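Local coordinates for protein thermoresistant glucokinase (Janibacter sp. HTCC2649, PDB 4EUN) that probably transfers a phosphate group from ATP to gluconate, as a P-loop carbohydrate kinase, at residues P28-V33 with L191-A196; M35-S40 with E136-R141; S40-I45 with L129-P134. One frame throughout, in Å; residues are numbered along the deposited sequence. Where two conformers were deposited one is given.

Contact 1 of 3, residues P28-V33 with L191-A196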
loop_
_atom_site.group_PDB
_atom_site.type_symbol
_atom_site.label_atom_id
_atom_site.label_comp_id
_atom_site.label_asym_id
_atom_site.label_seq_id
_atom_site.Cartn_x
_atom_site.Cartn_y
_atom_site.Cartn_z
ATOM N N PRO A 28 24.122 1.113 -1.811
ATOM C CA PRO A 28 23.231 2.272 -1.762
ATOM C C PRO A 28 21.770 1.850 -1.667
ATOM O O PRO A 28 21.422 0.735 -2.063
ATOM C CB PRO A 28 23.481 2.955 -3.100
ATOM C CG PRO A 28 24.914 2.656 -3.392
ATOM C CD PRO A 28 25.187 1.284 -2.812
ATOM N N THR A 29 20.917 2.732 -1.156
ATOM C CA THR A 29 19.500 2.422 -1.081
ATOM C C THR A 29 18.869 2.665 -2.435
ATOM O O THR A 29 19.406 3.421 -3.247
ATOM C CB THR A 29 18.776 3.218 0.018
ATOM O OG1 THR A 29 18.907 4.620 -0.229
ATOM C CG2 THR A 29 19.378 2.893 1.384
ATOM N N ARG A 30 17.746 2.005 -2.689
ATOM C CA ARG A 30 17.045 2.165 -3.957
ATOM C C ARG A 30 15.650 2.676 -3.687
ATOM O O ARG A 30 15.042 2.350 -2.659
ATOM C CB ARG A 30 16.958 0.832 -4.696
ATOM C CG ARG A 30 18.305 0.222 -5.041
ATOM C CD ARG A 30 19.072 1.089 -6.029
ATOM N NE ARG A 30 18.341 1.231 -7.288
ATOM C CZ ARG A 30 18.395 0.355 -8.289
ATOM N NH1 ARG A 30 19.140 -0.734 -8.188
ATOM N NH2 ARG A 30 17.691 0.568 -9.392
ATOM N N HIS A 31 15.132 3.475 -4.614
ATOM C CA HIS A 31 13.828 4.080 -4.435
ATOM C C HIS A 31 13.100 4.100 -5.756
ATOM O O HIS A 31 13.544 4.738 -6.709
ATOM C CB HIS A 31 13.986 5.477 -3.824
ATOM C CG HIS A 31 14.819 5.451 -2.582
ATOM N ND1 HIS A 31 14.292 5.122 -1.352
ATOM C CD2 HIS A 31 16.150 5.610 -2.392
ATOM C CE1 HIS A 31 15.263 5.103 -0.453
ATOM N NE2 HIS A 31 16.396 5.397 -1.056
ATOM N N VAL A 32 11.996 3.365 -5.800
ATOM C CA VAL A 32 11.270 3.130 -7.043
ATOM C C VAL A 32 9.903 3.767 -6.928
ATOM O O VAL A 32 9.271 3.708 -5.880
ATOM C CB VAL A 32 11.114 1.609 -7.306
ATOM C CG1 VAL A 32 10.397 1.353 -8.630
ATOM C CG2 VAL A 32 12.480 0.925 -7.301
ATOM N N VAL A 33 9.452 4.392 -8.014
ATOM C CA VAL A 33 8.097 4.919 -8.088
ATOM C C VAL A 33 7.388 4.258 -9.257
ATOM O O VAL A 33 7.882 4.314 -10.382
ATOM C CB VAL A 33 8.083 6.462 -8.276
ATOM C CG1 VAL A 33 6.660 6.959 -8.525
ATOM C CG2 VAL A 33 8.675 7.142 -7.041
ATOM N N LEU A 191 15.501 -2.914 -13.016
ATOM C CA LEU A 191 15.882 -2.293 -11.749
ATOM C C LEU A 191 17.198 -2.840 -11.215
ATOM O O LEU A 191 17.983 -2.111 -10.607
ATOM C CB LEU A 191 14.785 -2.506 -10.699
ATOM C CG LEU A 191 13.503 -1.696 -10.877
ATOM C CD1 LEU A 191 12.422 -2.204 -9.946
ATOM C CD2 LEU A 191 13.788 -0.232 -10.601
ATOM N N ASP A 192 17.420 -4.134 -11.438
ATOM C CA ASP A 192 18.612 -4.832 -10.967
ATOM C C ASP A 192 18.934 -4.497 -9.512
ATOM O O ASP A 192 20.048 -4.087 -9.185
ATOM C CB ASP A 192 19.810 -4.533 -11.868
ATOM C CG ASP A 192 20.982 -5.452 -11.595
ATOM O OD1 ASP A 192 20.758 -6.566 -11.073
ATOM O OD2 ASP A 192 22.126 -5.057 -11.895
ATOM N N ILE A 193 17.938 -4.657 -8.648
ATOM C CA ILE A 193 18.106 -4.382 -7.231
ATOM C C ILE A 193 19.125 -5.357 -6.680
ATOM O O ILE A 193 19.000 -6.564 -6.874
ATOM C CB ILE A 193 16.782 -4.557 -6.459
ATOM C CG1 ILE A 193 15.678 -3.673 -7.054
ATOM C CG2 ILE A 193 16.992 -4.258 -4.986
ATOM C CD1 ILE A 193 15.897 -2.191 -6.855
ATOM N N ALA A 194 20.148 -4.832 -6.015
ATOM C CA ALA A 194 21.193 -5.683 -5.453
ATOM C C ALA A 194 20.577 -6.575 -4.387
ATOM O O ALA A 194 19.780 -6.106 -3.575
ATOM C CB ALA A 194 22.315 -4.843 -4.871
ATOM N N PRO A 195 20.947 -7.867 -4.386
ATOM C CA PRO A 195 20.380 -8.858 -3.460
ATOM C C PRO A 195 20.554 -8.445 -2.003
ATOM O O PRO A 195 19.739 -8.800 -1.153
ATOM C CB PRO A 195 21.209 -10.119 -3.748
ATOM C CG PRO A 195 22.459 -9.624 -4.416
ATOM C CD PRO A 195 22.008 -8.448 -5.225
ATOM N N ALA A 196 21.614 -7.690 -1.735
ATOM C CA ALA A 196 21.943 -7.257 -0.382
ATOM C C ALA A 196 21.017 -6.156 0.139
ATOM O O ALA A 196 21.137 -5.733 1.289
ATOM C CB ALA A 196 23.399 -6.812 -0.313
HETATM O O HOH W 1 20.881 -1.830 -6.127
#
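Arg30 lays its guanidinium end-on against the carbonyl of Leu191, so that both terminal nitrogens share one oxygen. Arg30 NH1 and Arg30 NH2 each sit 3.0 Å from Leu191 O. The NH2 bond lies in the carbonyl plane on a lone pair, whereas NH1 comes in tilted by 24°. The oxygen stays close to the guanidinium plane, and the two bonds together limit the rotation of the group. Bends at chi2 and chi3 curl the arginine back, and Ile193 CD1 fills the inside of this curve. That methyl touches Arg30 CB at 3.9 Å and rests over the centre of one guanidinium face, 3.8 Å above its plane. A water bridges Arg30 NH1, 2.9 Å away, to Ala194 N, tying the arginine to the loop a second time.

Leu191 is the last helical residue here. Asp192 then turns the backbone with a positive phi of 46°, leaving Leu191 O for a side-chain donor. A cation at a helix C-terminus probably also gains from the helix dipole. Deeper in, Val32 CG2 and Leu191 CD2, both on buried residues, meet tip to tip at 3.7 Å.

Arg30 NH2 also makes a salt bridge to Asp127, at the start of strand 127-132, so one guanidinium joins that strand to the end of helix 180-191. Strand 31-35 itself runs between strands 104-108 and 127-132 of the parallel sheet, with Val32 also packing on Ile105 and Leu129.

Contact 2 of 3, residues M35-S40 with E136-R141. With SO4 (sulfate ion), chain B.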
loop_
_atom_site.group_PDB
_atom_site.type_symbol
_atom_site.label_atom_id
_atom_site.label_comp_id
_atom_site.label_asym_id
_atom_site.label_seq_id
_atom_site.Cartn_x
_atom_site.Cartn_y
_atom_site.Cartn_z
ATOM N N MET A 35 4.367 4.644 -11.525
ATOM C CA MET A 35 3.525 5.767 -11.873
ATOM C C MET A 35 2.539 5.319 -12.942
ATOM O O MET A 35 2.905 4.626 -13.873
ATOM C CB MET A 35 4.411 6.913 -12.368
ATOM C CG MET A 35 3.736 7.890 -13.289
ATOM S SD MET A 35 4.862 9.197 -13.820
ATOM C CE MET A 35 5.994 8.339 -14.919
ATOM N N GLY A 36 1.270 5.687 -12.789
ATOM C CA GLY A 36 0.268 5.373 -13.795
ATOM C C GLY A 36 -1.084 5.793 -13.275
ATOM O O GLY A 36 -1.245 5.999 -12.081
ATOM N N VAL A 37 -2.064 5.914 -14.155
ATOM C CA VAL A 37 -3.383 6.337 -13.695
ATOM C C VAL A 37 -4.057 5.260 -12.846
ATOM O O VAL A 37 -3.603 4.119 -12.803
ATOM C CB VAL A 37 -4.301 6.742 -14.867
ATOM C CG1 VAL A 37 -3.618 7.799 -15.723
ATOM C CG2 VAL A 37 -4.676 5.528 -15.711
ATOM N N SER A 38 -5.131 5.635 -12.157
ATOM C CA SER A 38 -5.928 4.676 -11.398
ATOM C C SER A 38 -6.470 3.574 -12.300
ATOM O O SER A 38 -6.995 3.848 -13.389
ATOM C CB SER A 38 -7.101 5.383 -10.717
ATOM O OG SER A 38 -6.649 6.289 -9.731
ATOM N N GLY A 39 -6.361 2.333 -11.842
ATOM C CA GLY A 39 -6.911 1.212 -12.580
ATOM C C GLY A 39 -5.937 0.659 -13.599
ATOM O O GLY A 39 -6.303 -0.178 -14.421
ATOM N N SER A 40 -4.691 1.127 -13.536
ATOM C CA SER A 40 -3.650 0.652 -14.438
ATOM C C SER A 40 -2.966 -0.614 -13.911
ATOM O O SER A 40 -2.346 -1.356 -14.677
ATOM C CB SER A 40 -2.629 1.756 -14.720
ATOM O OG SER A 40 -2.020 2.227 -13.533
ATOM N N GLU A 136 -8.671 3.116 -23.798
ATOM C CA GLU A 136 -9.790 2.185 -23.923
ATOM C C GLU A 136 -9.566 0.908 -23.109
ATOM O O GLU A 136 -10.520 0.321 -22.589
ATOM C CB GLU A 136 -10.065 1.852 -25.393
ATOM C CG GLU A 136 -11.288 0.969 -25.616
ATOM C CD GLU A 136 -12.573 1.577 -25.069
ATOM O OE1 GLU A 136 -13.484 0.803 -24.706
ATOM O OE2 GLU A 136 -12.679 2.822 -25.007
ATOM N N VAL A 137 -8.311 0.487 -22.991
ATOM C CA VAL A 137 -7.979 -0.702 -22.199
ATOM C C VAL A 137 -8.107 -0.390 -20.718
ATOM O O VAL A 137 -8.600 -1.210 -19.938
ATOM C CB VAL A 137 -6.559 -1.220 -22.497
ATOM C CG1 VAL A 137 -6.215 -2.422 -21.590
ATOM C CG2 VAL A 137 -6.440 -1.609 -23.957
ATOM N N ILE A 138 -7.658 0.799 -20.335
ATOM C CA ILE A 138 -7.780 1.243 -18.948
ATOM C C ILE A 138 -9.253 1.315 -18.549
ATOM O O ILE A 138 -9.636 0.807 -17.494
ATOM C CB ILE A 138 -7.096 2.614 -18.721
ATOM C CG1 ILE A 138 -5.597 2.490 -18.999
ATOM C CG2 ILE A 138 -7.330 3.103 -17.288
ATOM C CD1 ILE A 138 -4.848 3.805 -19.077
ATOM N N LYS A 139 -10.075 1.929 -19.399
ATOM C CA LYS A 139 -11.514 2.016 -19.141
ATOM C C LYS A 139 -12.170 0.643 -19.017
ATOM O O LYS A 139 -13.067 0.449 -18.194
ATOM C CB LYS A 139 -12.209 2.836 -20.230
ATOM C CG LYS A 139 -11.943 4.328 -20.118
ATOM C CD LYS A 139 -12.799 5.161 -21.070
ATOM C CE LYS A 139 -12.193 5.219 -22.458
ATOM N NZ LYS A 139 -12.690 6.381 -23.265
ATOM N N GLY A 140 -11.727 -0.304 -19.838
ATOM C CA GLY A 140 -12.248 -1.659 -19.778
ATOM C C GLY A 140 -11.881 -2.358 -18.482
ATOM O O GLY A 140 -12.674 -3.130 -17.943
ATOM N N ARG A 141 -10.677 -2.096 -17.980
ATOM C CA ARG A 141 -10.254 -2.667 -16.699
ATOM C C ARG A 141 -11.154 -2.161 -15.573
ATOM O O ARG A 141 -11.628 -2.936 -14.746
ATOM C CB ARG A 141 -8.791 -2.309 -16.396
ATOM C CG ARG A 141 -7.762 -3.034 -17.267
ATOM C CD ARG A 141 -6.337 -2.521 -17.019
ATOM N NE ARG A 141 -5.903 -2.725 -15.636
ATOM C CZ ARG A 141 -5.265 -3.811 -15.209
ATOM N NH1 ARG A 141 -4.977 -4.788 -16.058
ATOM N NH2 ARG A 141 -4.913 -3.921 -13.934
HETATM S S SO4 B . -4.100 0.789 -9.521
HETATM O O1 SO4 B . -3.290 1.714 -10.303
HETATM O O2 SO4 B . -5.291 1.491 -9.064
HETATM O O3 SO4 B . -3.328 0.319 -8.379
HETATM O O4 SO4 B . -4.499 -0.356 -10.322
#
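Val37 O, the carbonyl of the residue whose side chain packs on Ile138, is gripped twice by Ser40: by OG at 2.6 Å and by N at 3.3 Å. The hydroxyl donates in the carbonyl plane, from a chi1 of 59° that sets OG between the serine's own N and carbonyl carbon. Lys42 NZ adds a weak third bond. Together these hold a type II turn from Val37 to Ser40, with Gly39 at its third position.

Helix 135-142 leans on the outside of this turn. Arg141 NE donates to Gly39 O at 2.9 Å with an N-H...O angle of 154°; the oxygen lies at the edge of the guanidinium, near its plane. Chi3, 61°, bends the arginine, and one face of its flat group comes over Ser40 O, 3.5 Å above the plane and offset toward the rim. One turn back on the helix, the side chain of Ile138 crosses that of Val37 at about a right angle, with Ile138 CD1 3.8 Å from Val37 CG2.

On the inner side of the turn, Gly39 N points its hydrogen almost straight at sulfate O2, 3.1 Å off. The Gly39 peptide groups thus face two charges, an anion at N and a guanidinium at O. Arg141 probably helps fix the loop's conformation, and its positive charge would be expected to suit a phosphate bound where the sulfate now sits.

Contact 3 of 3, residues S40-I45 with L129-P134. With SO4 (sulfate ion), chain B.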
loop_
_atom_site.group_PDB
_atom_site.type_symbol
_atom_site.label_atom_id
_atom_site.label_comp_id
_atom_site.label_asym_id
_atom_site.label_seq_id
_atom_site.Cartn_x
_atom_site.Cartn_y
_atom_site.Cartn_z
ATOM N N SER A 40 -4.691 1.127 -13.536
ATOM C CA SER A 40 -3.650 0.652 -14.438
ATOM C C SER A 40 -2.966 -0.614 -13.911
ATOM O O SER A 40 -2.346 -1.356 -14.677
ATOM C CB SER A 40 -2.629 1.756 -14.720
ATOM O OG SER A 40 -2.020 2.227 -13.533
ATOM N N GLY A 41 -3.087 -0.865 -12.608
ATOM C CA GLY A 41 -2.526 -2.069 -12.010
ATOM C C GLY A 41 -1.236 -1.826 -11.248
ATOM O O GLY A 41 -0.419 -2.742 -11.083
ATOM N N LYS A 42 -1.049 -0.593 -10.782
ATOM C CA LYS A 42 0.207 -0.192 -10.146
ATOM C C LYS A 42 0.495 -0.953 -8.867
ATOM O O LYS A 42 1.649 -1.288 -8.575
ATOM C CB LYS A 42 0.185 1.297 -9.810
ATOM C CG LYS A 42 0.153 2.230 -10.985
ATOM C CD LYS A 42 0.280 3.651 -10.479
ATOM C CE LYS A 42 -0.814 3.987 -9.468
ATOM N NZ LYS A 42 -2.121 4.180 -10.147
ATOM N N THR A 43 -0.550 -1.195 -8.086
ATOM C CA THR A 43 -0.384 -1.893 -6.818
ATOM C C THR A 43 0.145 -3.307 -7.037
ATOM O O THR A 43 1.070 -3.738 -6.350
ATOM C CB THR A 43 -1.692 -1.912 -6.007
ATOM O OG1 THR A 43 -2.080 -0.564 -5.714
ATOM C CG2 THR A 43 -1.503 -2.673 -4.705
ATOM N N THR A 44 -0.424 -4.015 -8.010
ATOM C CA THR A 44 0.029 -5.365 -8.347
ATOM C C THR A 44 1.510 -5.402 -8.748
ATOM O O THR A 44 2.267 -6.254 -8.280
ATOM C CB THR A 44 -0.851 -5.993 -9.451
ATOM O OG1 THR A 44 -2.186 -6.166 -8.953
ATOM C CG2 THR A 44 -0.305 -7.340 -9.868
ATOM N N ILE A 45 1.923 -4.474 -9.607
ATOM C CA ILE A 45 3.316 -4.386 -10.030
ATOM C C ILE A 45 4.244 -4.037 -8.862
ATOM O O ILE A 45 5.261 -4.699 -8.651
ATOM C CB ILE A 45 3.501 -3.351 -11.173
ATOM C CG1 ILE A 45 2.576 -3.672 -12.353
ATOM C CG2 ILE A 45 4.956 -3.303 -11.619
ATOM C CD1 ILE A 45 2.759 -5.075 -12.914
ATOM N N LEU A 129 8.873 3.337 -12.823
ATOM C CA LEU A 129 8.218 2.353 -13.676
ATOM C C LEU A 129 6.914 2.993 -14.120
ATOM O O LEU A 129 6.016 3.237 -13.316
ATOM C CB LEU A 129 7.952 1.053 -12.910
ATOM C CG LEU A 129 9.158 0.382 -12.253
ATOM C CD1 LEU A 129 8.686 -0.803 -11.422
ATOM C CD2 LEU A 129 10.176 -0.064 -13.291
ATOM N N HIS A 130 6.821 3.291 -15.406
ATOM C CA HIS A 130 5.647 3.980 -15.938
ATOM C C HIS A 130 4.672 2.961 -16.536
ATOM O O HIS A 130 4.901 2.435 -17.624
ATOM C CB HIS A 130 6.097 4.994 -16.989
ATOM C CG HIS A 130 4.977 5.674 -17.712
ATOM N ND1 HIS A 130 5.190 6.395 -18.868
ATOM C CD2 HIS A 130 3.651 5.756 -17.448
ATOM C CE1 HIS A 130 4.036 6.880 -19.295
ATOM N NE2 HIS A 130 3.087 6.506 -18.460
ATOM N N LEU A 131 3.603 2.671 -15.796
ATOM C CA LEU A 131 2.621 1.672 -16.195
ATOM C C LEU A 131 1.518 2.373 -16.970
ATOM O O LEU A 131 0.847 3.271 -16.448
ATOM C CB LEU A 131 2.051 0.985 -14.953
ATOM C CG LEU A 131 1.128 -0.225 -15.104
ATOM C CD1 LEU A 131 1.851 -1.406 -15.717
ATOM C CD2 LEU A 131 0.615 -0.596 -13.734
ATOM N N ASP A 132 1.331 1.986 -18.225
ATOM C CA ASP A 132 0.401 2.722 -19.050
ATOM C C ASP A 132 -0.046 1.918 -20.258
ATOM O O ASP A 132 0.483 0.845 -20.543
ATOM C CB ASP A 132 1.056 4.027 -19.484
ATOM C CG ASP A 132 0.070 5.155 -19.621
ATOM O OD1 ASP A 132 -1.137 4.888 -19.789
ATOM O OD2 ASP A 132 0.500 6.321 -19.554
ATOM N N GLY A 133 -1.030 2.452 -20.962
ATOM C CA GLY A 133 -1.562 1.787 -22.134
ATOM C C GLY A 133 -2.675 2.624 -22.709
ATOM O O GLY A 133 -2.929 3.737 -22.245
ATOM N N PRO A 134 -3.337 2.107 -23.751
ATOM C CA PRO A 134 -4.419 2.856 -24.384
ATOM C C PRO A 134 -5.555 3.135 -23.409
ATOM O O PRO A 134 -5.920 2.268 -22.619
ATOM C CB PRO A 134 -4.904 1.901 -25.481
ATOM C CG PRO A 134 -3.752 0.994 -25.740
ATOM C CD PRO A 134 -3.106 0.802 -24.391
HETATM S S SO4 B . -4.100 0.789 -9.521
HETATM O O1 SO4 B . -3.290 1.714 -10.303
HETATM O O2 SO4 B . -5.291 1.491 -9.064
HETATM O O3 SO4 B . -3.328 0.319 -8.379
HETATM O O4 SO4 B . -4.499 -0.356 -10.322
#
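Leu131 drives one methyl, CD2, into the start of helix 42-53, and this is where the contact is tight. Leu131 CD2 sits 3.2 Å from Ser40 O, 3.3 Å from Gly41 C and 3.4 Å from Lys42 N, pressed against backbone on the way into the first turn. Chi1 of -172° swings CG opposite the leucine's own N and out from the strand, and chi2 of 65° turns CD1 back and leaves CD2 extended, anti to CA, toward the loop backbone. Ile45, one turn along, comes across the leucine at a slant, with its CG1 3.9 Å from Leu131 CD2. The join thins toward Leu129, whose CD1 only just meets Ile45 CG2 at 4.5 Å.

The loop and helix fit the P-loop (Walker A) pattern, in which a strand, a glycine-rich turn and a helix form a nest of backbone amides for a nucleotide's phosphates. A sulfate, probably from the crystallisation liquor, fills that nest here. Gly41, at the N-cap position, gives its N to sulfate O4 at 2.7 Å, and Thr43 N bonds to O3. The bond from Lys42 N to O1 is weak, but the side chain of Lys42 folds back through bends at chi3 and chi4 and brings NZ within 2.7 Å of the same O1. Lys42 NZ also bonds to Gly36 O, which helps anchor the ammonium beside the anion.

The side of the helix away from Leu131 is only partly buried: Thr43 and Thr44 are partly exposed there, although His47 of the second subunit packs on both. At the partly exposed strand end, Asp132 points away from the helix and takes bonds from His130 NE2 at OD2 and from Gly133 N at OD1.

Overall arrangement
Contacts 2 and 3 work on the same site: their centres are 8 Å apart, they share Ser40, and both touch the sulfate. Helix 135-142 meets the sulfate-binding turn through Ile138 and Arg141, strand 127-132 through Leu131; the sulfate probably marks a phosphate site. Arg141 NH2 also packs on Gly41 CA at 3.6 Å, between the two. Contact 1 lies at the far end of the sheet, its centre about 26 Å from that of contact 2 and about 19 Å from that of contact 3. The neighbouring strands 31-35 and 127-132 link it to contact 3: Val33 O and Leu129 N are 2.8 Å apart, and Val32 CG1 packs on Leu129 CD1 at 3.9 Å.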